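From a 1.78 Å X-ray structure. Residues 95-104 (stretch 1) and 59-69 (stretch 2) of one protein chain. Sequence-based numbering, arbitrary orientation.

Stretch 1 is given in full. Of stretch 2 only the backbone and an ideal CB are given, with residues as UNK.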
# COMPACT_ATOMS: atom_id res chain seq x y z
N VAL E 95 5.80 15.18 9.14
CA VAL E 95 5.93 14.83 7.71
C VAL E 95 7.11 13.89 7.58
O VAL E 95 8.23 14.17 8.10
CB VAL E 95 6.17 16.04 6.82
CG1 VAL E 95 6.35 15.65 5.32
CG2 VAL E 95 4.97 17.00 6.98
N TYR E 96 6.89 12.78 6.88
CA TYR E 96 8.00 11.82 6.70
C TYR E 96 7.94 11.44 5.22
O TYR E 96 6.87 11.12 4.74
CB TYR E 96 7.79 10.61 7.61
CG TYR E 96 8.80 9.47 7.49
CD1 TYR E 96 10.10 9.60 7.96
CD2 TYR E 96 8.40 8.22 6.97
CE1 TYR E 96 11.02 8.50 7.88
CE2 TYR E 96 9.29 7.13 6.90
CZ TYR E 96 10.61 7.30 7.32
OH TYR E 96 11.49 6.22 7.22
N ILE E 97 9.07 11.53 4.52
CA ILE E 97 9.09 11.32 3.09
C ILE E 97 10.05 10.18 2.81
O ILE E 97 11.21 10.24 3.27
CB ILE E 97 9.50 12.55 2.41
CG1 ILE E 97 8.39 13.62 2.71
CG2 ILE E 97 9.60 12.30 0.82
CD1 ILE E 97 8.84 14.87 2.29
N GLU E 98 9.60 9.17 2.08
CA GLU E 98 10.42 8.04 1.76
C GLU E 98 10.49 7.83 0.25
O GLU E 98 9.46 7.92 -0.44
CB GLU E 98 9.81 6.85 2.44
CG GLU E 98 10.49 5.58 2.22
CD GLU E 98 9.73 4.46 2.93
OE1 GLU E 98 9.85 4.41 4.17
OE2 GLU E 98 9.00 3.72 2.25
N PHE E 99 11.71 7.54 -0.26
CA PHE E 99 11.97 7.35 -1.69
C PHE E 99 12.46 5.88 -1.87
O PHE E 99 13.40 5.45 -1.25
CB PHE E 99 13.08 8.27 -2.24
CG PHE E 99 12.80 9.75 -2.16
CD1 PHE E 99 12.23 10.39 -3.24
CD2 PHE E 99 13.12 10.49 -1.03
CE1 PHE E 99 11.97 11.80 -3.22
CE2 PHE E 99 12.85 11.91 -1.01
CZ PHE E 99 12.28 12.53 -2.12
N ARG E 100 11.80 5.10 -2.70
CA ARG E 100 12.24 3.71 -3.00
C ARG E 100 12.40 3.60 -4.49
O ARG E 100 11.52 4.04 -5.22
CB ARG E 100 11.19 2.71 -2.61
CG ARG E 100 10.38 3.02 -1.40
CD ARG E 100 9.34 1.89 -1.16
NE ARG E 100 8.13 2.02 -1.99
CZ ARG E 100 7.07 1.21 -1.93
NH1 ARG E 100 7.06 0.19 -1.07
NH2 ARG E 100 6.01 1.41 -2.72
N ASP E 101 13.53 3.06 -4.98
CA ASP E 101 13.59 2.77 -6.42
C ASP E 101 13.66 1.28 -6.75
O ASP E 101 14.62 0.56 -6.40
CB ASP E 101 14.63 3.60 -7.18
CG ASP E 101 14.45 3.49 -8.72
OD1 ASP E 101 14.75 2.40 -9.26
OD2 ASP E 101 14.03 4.49 -9.39
N CYS E 102 12.58 0.84 -7.41
CA CYS E 102 12.37 -0.55 -7.83
C CYS E 102 12.30 -0.67 -9.36
O CYS E 102 11.95 -1.73 -9.89
CB CYS E 102 11.06 -1.06 -7.22
SG CYS E 102 10.78 -0.70 -5.46
N SER E 103 12.68 0.41 -10.07
CA SER E 103 12.48 0.57 -11.53
C SER E 103 12.95 -0.59 -12.46
O SER E 103 12.42 -0.74 -13.57
CB SER E 103 13.09 1.90 -12.02
OG SER E 103 12.63 3.03 -11.29
N ALA E 104 13.92 -1.39 -11.99
CA ALA E 104 14.46 -2.54 -12.75
C ALA E 104 14.02 -3.93 -12.23
O ALA E 104 14.36 -4.97 -12.83
CB ALA E 104 15.99 -2.45 -12.85
N UNK E 59 2.70 10.76 5.54
CA UNK E 59 3.77 9.89 5.11
C UNK E 59 3.69 9.98 3.60
O UNK E 59 2.65 9.62 3.02
CB UNK E 59 3.64 8.46 5.64
N UNK E 60 4.77 10.45 2.94
CA UNK E 60 4.75 10.50 1.47
C UNK E 60 5.74 9.45 0.94
O UNK E 60 6.89 9.41 1.38
CB UNK E 60 5.10 11.90 0.96
N UNK E 61 5.28 8.54 0.10
CA UNK E 61 6.16 7.50 -0.40
C UNK E 61 6.28 7.66 -1.94
O UNK E 61 5.25 7.72 -2.62
CB UNK E 61 5.63 6.12 -0.02
N UNK E 62 7.50 7.77 -2.47
CA UNK E 62 7.70 7.94 -3.85
C UNK E 62 8.45 6.69 -4.31
O UNK E 62 9.50 6.30 -3.70
CB UNK E 62 8.45 9.24 -4.16
N UNK E 63 7.87 6.07 -5.33
CA UNK E 63 8.31 4.74 -5.76
C UNK E 63 8.62 4.78 -7.23
O UNK E 63 7.80 5.20 -8.03
CB UNK E 63 7.25 3.67 -5.46
N UNK E 64 9.88 4.45 -7.59
CA UNK E 64 10.17 4.13 -8.97
C UNK E 64 9.98 5.33 -9.88
O UNK E 64 9.49 5.21 -11.00
CB UNK E 64 9.29 2.97 -9.44
N UNK E 65 10.32 6.48 -9.38
CA UNK E 65 10.29 7.63 -10.21
C UNK E 65 11.71 7.85 -10.74
O UNK E 65 12.64 8.22 -10.01
CB UNK E 65 9.76 8.85 -9.45
N UNK E 66 11.83 7.69 -12.05
CA UNK E 66 13.15 7.83 -12.73
C UNK E 66 13.73 9.22 -12.60
O UNK E 66 13.00 10.20 -12.75
CB UNK E 66 13.02 7.49 -14.22
N UNK E 67 15.02 9.33 -12.31
CA UNK E 67 15.66 10.65 -12.28
C UNK E 67 15.72 11.26 -10.88
O UNK E 67 16.36 12.29 -10.71
CB UNK E 67 14.91 11.60 -13.21
N UNK E 68 15.01 10.66 -9.91
CA UNK E 68 15.19 11.09 -8.52
C UNK E 68 16.42 10.37 -8.00
O UNK E 68 16.55 9.17 -8.18
CB UNK E 68 13.96 10.79 -7.66
N UNK E 69 17.31 11.10 -7.37
CA UNK E 69 18.58 10.46 -6.94
C UNK E 69 19.12 11.23 -5.74
O UNK E 69 18.49 12.21 -5.29
CB UNK E 69 19.61 10.43 -8.07

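Positions 59 to 63 form a strand parallel to 95-100. Side chains along a strand alternate between the two faces of the sheet.

At 59, CA-to-CB points to the face that carries Tyr 96, Glu 98 and Arg 100. The Tyr 96 ring and the aliphatic base of Glu 98 offer an apolar surface. An aromatic or long aliphatic side chain would suit. Phe 59 CD1 lies 3.4 Å from Tyr 96 CD2; the ring planes are near parallel but slid apart.

Position 60 turns to the face of Ile 97 and Phe 99. Its ideal CB is 4.1 Å from Ile 97 CG1, which favours a compact aliphatic residue. Val 60 N donates to Tyr 96 O (2.8 Å) and Val 60 O accepts from Glu 98 N (2.8 Å).

Position 61 returns to the first face. Glu 98 invites a basic group, Arg 100 an acidic or flat one. The guanidinium of Arg 61 stacks flat on that of Arg 100, centres 4.4 Å apart, despite the like charges. Arg 61 CD packs 3.5 Å from Glu 98 OE2.

At 62 the ideal CB lies 4.1 Å from Phe 99 CD1, with Ile 97 on the same face. Leucine, isoleucine or methionine would fit. Leu 62 CD1 sits over the Phe 99 ring face, 4.3 Å from the ring centroid, and is 3.7 Å from Ile 97 CG2.

At 63 the ideal CB is 3.8 Å from Arg 100 NH2. A short acceptor would suit: serine, threonine or aspartate. Thr 63 OG1 accepts from both Arg 100 NE and NH2, each at 2.8 Å.

Position 64 has positive phi (65°), which favours glycine, asparagine or aspartate. Its CB points sideways; its ideal CB is 4.4 Å from Cys 102 N, so a small acceptor would also serve. Ser 64 OG takes a weak hydrogen bond from Cys 102 N (3.3 Å), and Ser 64 N donates to Arg 100 O (2.9 Å).

Positions 65 to 68 make a type II turn. Position 65 points away, leaving the choice open; it is Ile 65. Position 66 has room for a side chain but is Gly 66. At 67, a CB would jam against the preceding carbonyl O, so glycine is expected: Gly 67.

Position 68 points toward Phe 99, suiting an aliphatic chain. Ile 68 places CG2 3.7 Å from Phe 99 CD1. Position 69 points away; it is Asn 69.

Stretch 2 59-69: FVRLTSIGGIN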
# COMPACT_ATOMS: atom_id res chain seq x y z
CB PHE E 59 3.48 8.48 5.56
CG PHE E 59 4.43 7.45 4.98
CD1 PHE E 59 5.78 7.74 4.81
CD2 PHE E 59 3.99 6.19 4.64
CE1 PHE E 59 6.67 6.79 4.32
CE2 PHE E 59 4.86 5.22 4.16
CZ PHE E 59 6.22 5.52 3.97
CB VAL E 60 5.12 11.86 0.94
CG1 VAL E 60 5.03 11.92 -0.64
CG2 VAL E 60 4.13 12.98 1.50
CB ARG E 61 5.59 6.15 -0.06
CG ARG E 61 6.59 4.96 -0.49
CD ARG E 61 6.15 3.64 0.22
NE ARG E 61 4.74 3.32 0.03
CZ ARG E 61 4.01 2.59 0.87
NH1 ARG E 61 2.74 2.36 0.60
NH2 ARG E 61 4.57 2.06 1.97
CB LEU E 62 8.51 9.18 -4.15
CG LEU E 62 7.75 10.45 -3.68
CD1 LEU E 62 8.26 10.88 -2.28
CD2 LEU E 62 8.08 11.49 -4.79
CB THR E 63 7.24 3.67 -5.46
OG1 THR E 63 7.07 3.57 -4.06
CG2 THR E 63 7.76 2.28 -5.93
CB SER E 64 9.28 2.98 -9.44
OG SER E 64 9.71 1.74 -8.84
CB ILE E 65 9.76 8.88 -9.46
CG1 ILE E 65 8.26 8.68 -9.10
CG2 ILE E 65 9.94 10.13 -10.33
CD1 ILE E 65 7.71 9.77 -8.19
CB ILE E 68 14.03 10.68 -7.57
CG1 ILE E 68 12.74 11.33 -8.01
CG2 ILE E 68 14.35 11.15 -6.13
CD1 ILE E 68 11.58 10.93 -7.06
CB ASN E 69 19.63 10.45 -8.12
CG ASN E 69 19.87 11.80 -8.68
OD1 ASN E 69 20.19 12.76 -8.01
ND2 ASN E 69 19.79 11.88 -10.00
O HOH W 1 14.90 6.85 -9.17
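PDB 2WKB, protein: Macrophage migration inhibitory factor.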